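Local structure of MTH0777 (Methanothermobacter thermautotrophicus, 1KJN) at residues H30-K34 against K35-V39; E68-I71 against N72-E76. The protein is of unknown function, an archaeal DUF1890-family protein with a Rossmann-like alpha/beta fold, probably dimeric. All coordinates share one frame; numbering follows the deposited sequence.

Interaction 1: H30-K34 against K35-V39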
loop_
_atom_site.group_PDB
_atom_site.type_symbol
_atom_site.label_atom_id
_atom_site.label_comp_id
_atom_site.label_asym_id
_atom_site.label_seq_id
_atom_site.Cartn_x
_atom_site.Cartn_y
_atom_site.Cartn_z
ATOM N N HIS A 30 -0.290 -2.719 12.894
ATOM C CA HIS A 30 0.866 -2.333 13.664
ATOM C C HIS A 30 0.388 -1.722 14.974
ATOM O O HIS A 30 0.997 -1.950 16.011
ATOM C CB HIS A 30 1.713 -1.319 12.913
ATOM C CG HIS A 30 2.823 -0.743 13.732
ATOM N ND1 HIS A 30 2.829 0.571 14.158
ATOM C CD2 HIS A 30 3.982 -1.289 14.176
ATOM C CE1 HIS A 30 3.945 0.808 14.821
ATOM N NE2 HIS A 30 4.664 -0.306 14.847
ATOM N N LYS A 31 -0.682 -0.930 14.926
ATOM C CA LYS A 31 -1.208 -0.319 16.147
ATOM C C LYS A 31 -1.637 -1.408 17.124
ATOM O O LYS A 31 -1.357 -1.324 18.319
ATOM C CB LYS A 31 -2.407 0.572 15.836
ATOM C CG LYS A 31 -2.062 1.798 15.027
ATOM C CD LYS A 31 -1.204 2.785 15.824
ATOM C CE LYS A 31 -2.050 3.667 16.722
ATOM N NZ LYS A 31 -1.211 4.727 17.365
ATOM N N LEU A 32 -2.291 -2.444 16.600
ATOM C CA LEU A 32 -2.771 -3.537 17.416
ATOM C C LEU A 32 -1.632 -4.348 18.013
ATOM O O LEU A 32 -1.701 -4.737 19.179
ATOM C CB LEU A 32 -3.741 -4.423 16.610
ATOM C CG LEU A 32 -5.096 -3.770 16.300
ATOM C CD1 LEU A 32 -5.939 -4.635 15.376
ATOM C CD2 LEU A 32 -5.844 -3.503 17.591
ATOM N N LYS A 33 -0.578 -4.580 17.230
ATOM C CA LYS A 33 0.585 -5.334 17.702
ATOM C C LYS A 33 1.317 -4.553 18.787
ATOM O O LYS A 33 2.003 -5.130 19.626
ATOM C CB LYS A 33 1.554 -5.644 16.552
ATOM C CG LYS A 33 1.057 -6.744 15.607
ATOM C CD LYS A 33 1.961 -6.911 14.388
ATOM C CE LYS A 33 3.373 -7.390 14.759
ATOM N NZ LYS A 33 3.363 -8.631 15.607
ATOM N N LYS A 34 1.199 -3.233 18.718
ATOM C CA LYS A 34 1.806 -2.330 19.673
ATOM C C LYS A 34 1.072 -2.554 20.993
ATOM O O LYS A 34 1.643 -2.374 22.070
ATOM C CB LYS A 34 1.604 -0.887 19.197
ATOM C CG LYS A 34 2.725 0.075 19.495
ATOM C CD LYS A 34 3.989 -0.282 18.742
ATOM C CE LYS A 34 5.098 0.705 19.089
ATOM N NZ LYS A 34 6.452 0.175 18.766
ATOM N N LYS A 35 -0.201 -2.936 20.901
ATOM C CA LYS A 35 -1.004 -3.207 22.092
ATOM C C LYS A 35 -0.871 -4.657 22.603
ATOM O O LYS A 35 -1.567 -5.046 23.536
ATOM C CB LYS A 35 -2.479 -2.882 21.827
ATOM C CG LYS A 35 -2.804 -1.402 21.712
ATOM C CD LYS A 35 -4.249 -1.246 21.277
ATOM C CE LYS A 35 -4.707 0.191 21.294
ATOM N NZ LYS A 35 -4.848 0.683 22.687
ATOM N N GLY A 36 -0.004 -5.451 21.977
ATOM C CA GLY A 36 0.199 -6.828 22.409
ATOM C C GLY A 36 -0.493 -7.913 21.593
ATOM O O GLY A 36 -0.178 -9.106 21.709
ATOM N N PHE A 37 -1.433 -7.496 20.755
ATOM C CA PHE A 37 -2.181 -8.414 19.918
ATOM C C PHE A 37 -1.366 -9.149 18.874
ATOM O O PHE A 37 -0.378 -8.632 18.354
ATOM C CB PHE A 37 -3.248 -7.648 19.145
ATOM C CG PHE A 37 -4.432 -7.280 19.951
ATOM C CD1 PHE A 37 -4.551 -6.006 20.493
ATOM C CD2 PHE A 37 -5.441 -8.203 20.172
ATOM C CE1 PHE A 37 -5.661 -5.661 21.245
ATOM C CE2 PHE A 37 -6.551 -7.862 20.922
ATOM C CZ PHE A 37 -6.666 -6.594 21.462
ATOM N N ARG A 38 -1.824 -10.349 18.549
ATOM C CA ARG A 38 -1.232 -11.131 17.469
ATOM C C ARG A 38 -2.288 -10.832 16.393
ATOM O O ARG A 38 -3.478 -10.983 16.651
ATOM C CB ARG A 38 -1.223 -12.615 17.804
ATOM C CG ARG A 38 -0.166 -13.381 17.057
ATOM C CD ARG A 38 -0.283 -14.868 17.318
ATOM N NE ARG A 38 -0.995 -15.531 16.232
ATOM C CZ ARG A 38 -0.419 -15.925 15.101
ATOM N NH1 ARG A 38 0.878 -15.729 14.918
ATOM N NH2 ARG A 38 -1.147 -16.474 14.139
ATOM N N VAL A 39 -1.885 -10.331 15.229
ATOM C CA VAL A 39 -2.870 -9.978 14.214
ATOM C C VAL A 39 -2.916 -10.862 12.997
ATOM O O VAL A 39 -1.919 -11.029 12.297
ATOM C CB VAL A 39 -2.676 -8.532 13.675
ATOM C CG1 VAL A 39 -3.855 -8.149 12.767
ATOM C CG2 VAL A 39 -2.532 -7.537 14.814
HETATM O O HOH W 1 2.265 -8.969 18.140
#

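Interaction 2: E68-I71 against N72-E76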
loop_
_atom_site.group_PDB
_atom_site.type_symbol
_atom_site.label_atom_id
_atom_site.label_comp_id
_atom_site.label_asym_id
_atom_site.label_seq_id
_atom_site.Cartn_x
_atom_site.Cartn_y
_atom_site.Cartn_z
ATOM N N GLU A 68 -12.357 -17.332 2.427
ATOM C CA GLU A 68 -13.128 -18.566 2.547
ATOM C C GLU A 68 -12.489 -19.569 3.491
ATOM O O GLU A 68 -13.183 -20.217 4.281
ATOM C CB GLU A 68 -13.402 -19.162 1.167
ATOM C CG GLU A 68 -14.326 -18.261 0.344
ATOM C CD GLU A 68 -15.691 -18.049 1.016
ATOM O OE1 GLU A 68 -16.370 -19.055 1.315
ATOM O OE2 GLU A 68 -16.100 -16.882 1.245
ATOM N N SER A 69 -11.164 -19.661 3.460
ATOM C CA SER A 69 -10.475 -20.581 4.356
ATOM C C SER A 69 -10.706 -20.149 5.803
ATOM O O SER A 69 -10.998 -20.980 6.659
ATOM C CB SER A 69 -8.985 -20.624 4.048
ATOM O OG SER A 69 -8.779 -21.108 2.734
ATOM N N CYS A 70 -10.619 -18.845 6.063
ATOM C CA CYS A 70 -10.824 -18.341 7.415
ATOM C C CYS A 70 -12.258 -18.631 7.861
ATOM O O CYS A 70 -12.481 -19.052 8.989
ATOM C CB CYS A 70 -10.557 -16.837 7.479
ATOM S SG CYS A 70 -10.630 -16.162 9.134
ATOM N N ILE A 71 -13.218 -18.356 6.982
ATOM C CA ILE A 71 -14.631 -18.582 7.262
ATOM C C ILE A 71 -14.878 -20.047 7.581
ATOM O O ILE A 71 -15.759 -20.385 8.361
ATOM C CB ILE A 71 -15.517 -18.181 6.044
ATOM C CG1 ILE A 71 -15.727 -16.668 6.014
ATOM C CG2 ILE A 71 -16.885 -18.891 6.097
ATOM C CD1 ILE A 71 -16.529 -16.209 4.823
ATOM N N ASN A 72 -14.076 -20.910 6.975
ATOM C CA ASN A 72 -14.223 -22.335 7.161
ATOM C C ASN A 72 -13.567 -22.881 8.421
ATOM O O ASN A 72 -13.867 -23.992 8.830
ATOM C CB ASN A 72 -13.676 -23.061 5.937
ATOM C CG ASN A 72 -14.527 -24.238 5.546
ATOM O OD1 ASN A 72 -14.132 -25.395 5.729
ATOM N ND2 ASN A 72 -15.725 -23.956 5.031
ATOM N N GLU A 73 -12.693 -22.099 9.049
ATOM C CA GLU A 73 -11.993 -22.555 10.243
ATOM C C GLU A 73 -12.364 -21.780 11.514
ATOM O O GLU A 73 -12.084 -22.216 12.617
ATOM C CB GLU A 73 -10.481 -22.425 10.009
ATOM C CG GLU A 73 -9.680 -23.728 10.104
ATOM C CD GLU A 73 -10.121 -24.775 9.092
ATOM O OE1 GLU A 73 -10.251 -24.445 7.892
ATOM O OE2 GLU A 73 -10.334 -25.937 9.502
ATOM N N LEU A 74 -13.005 -20.634 11.345
ATOM C CA LEU A 74 -13.350 -19.771 12.464
ATOM C C LEU A 74 -14.456 -20.270 13.414
ATOM O O LEU A 74 -15.443 -20.862 12.980
ATOM C CB LEU A 74 -13.717 -18.394 11.911
ATOM C CG LEU A 74 -13.555 -17.149 12.781
ATOM C CD1 LEU A 74 -12.065 -16.883 13.019
ATOM C CD2 LEU A 74 -14.199 -15.950 12.086
ATOM N N ALA A 75 -14.263 -20.027 14.706
ATOM C CA ALA A 75 -15.240 -20.363 15.729
ATOM C C ALA A 75 -15.178 -19.278 16.799
ATOM O O ALA A 75 -14.137 -18.625 16.975
ATOM C CB ALA A 75 -14.932 -21.709 16.345
ATOM N N GLU A 76 -16.274 -19.109 17.534
ATOM C CA GLU A 76 -16.343 -18.107 18.594
ATOM C C GLU A 76 -15.201 -18.327 19.586
ATOM O O GLU A 76 -14.847 -19.468 19.893
ATOM C CB GLU A 76 -17.704 -18.158 19.317
ATOM C CG GLU A 76 -17.806 -17.194 20.538
ATOM C CD GLU A 76 -19.234 -16.806 20.926
ATOM O OE1 GLU A 76 -20.173 -16.983 20.121
ATOM O OE2 GLU A 76 -19.417 -16.274 22.045
#

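Interaction 1: H30-K34 against K35-V39
Leu-32 and Phe-37 meet in a local helix-to-strand turn, where the C-terminal end of helix 21-34 folds over into strand 38-43. The carbonyl of Leu-32 is its hub: Phe-37 N donates to Leu-32 O at 3.2 Å, tilted 33° from the carbonyl plane, and Lys-35 N adds a weak bond to the same oxygen. Gly-36 N reaches Lys-33 O at 3.1 Å, coming from above that carbonyl's plane. The Phe-37 and Gly-36 bonds, with Gly-36 at positive phi (101°), make a Schellman motif, and the turn passes the chain from helix to second strand in the beta-alpha-beta unit begun by strand 8-12, part of a Rossmann-like sheet (strand order 3-2-1-4-5-6). With CG of Phe-37 beside its own backbone N (chi1 -77°), the ring presents its edge to Leu-32 O, 3.4 Å from CD1, while Leu-32 CD2 packs 4.0 Å from Phe-37 CD1. Val-39 CG2 touches two helix side chains, 3.8 Å from both Leu-32 CB and Lys-33 CG. Bends at chi3 and chi4 curl the Lys-33 chain so that NZ reaches a water, which donates to Phe-37 O at 2.7 Å; the same ammonium forms a salt bridge with Asp-62.

Interaction 2: E68-I71 against N72-E76
Two backbone donors converge on the carbonyl oxygen of Cys-70 where helix 67-73 runs out. Leu-74 N lies 2.9 Å from Cys-70 O, almost in line with the carbonyl bond (C=O...N angle 167°), whereas Glu-73 N, 3.1 Å from Cys-70 O, approaches from above the carbonyl plane, 67° out of it. The oxygen thus accepts an i+4 and an i+3 bond together, the tightening expected as a helix gives way to a turn. Two residues earlier, Asn-72 N donates to Glu-68 O at 2.9 Å and has a weak second bond to Ser-69 O.

Asn-72 CB rests 3.3 Å from Glu-68 O, and Leu-74 CB lies 3.2 Å from Cys-70 O, so each CB lies beside the carbonyl that its own N-H bonds. Leu-74 has already left helical geometry. With chi1 at -154°, CG of Leu-74 points roughly opposite its own N, and CD1 comes to 4.2 Å from Cys-70 SG, a loose apolar contact on the side that also meets Phe-98 of helix 89-102.

Outside the turn, Glu-68 OE2 is hydrogen-bonded to Tyr-94 OH, and the backbone N of Ser-69 bonds to Asp-66 OD1 near the helix start. Cys-70, Ile-71 and Leu-74 all rest against Phe-98, and Ile-71 also touches Tyr-94. The short helix, entered directly from strand 63-66, the outermost strand on one side of this chain's parallel sheet, is therefore laid against helix 89-102 before the chain heads for strand 81-86.

In the fold
Interactions 1 and 2 are both helix ends, and helix 45-54 lies between them in the sequence: the turn at 30-39 closes before the helix end at 68-76 opens. Their centres lie 21 Å apart and their nearest atoms about 10 Å, so they do not touch. Strands 38-43 and 63-66 relate them, being neighbours in the parallel sheet: interaction 1 leads into the former, while interaction 2 follows the latter. Asp-62, just before strand 63-66, accepts a hydrogen bond from Val-39 N through OD2 and also serves Lys-33. Glu-57 of the second subunit packs on His-30 and Lys-34 of interaction 1; no other chain of the assembly touches interaction 2.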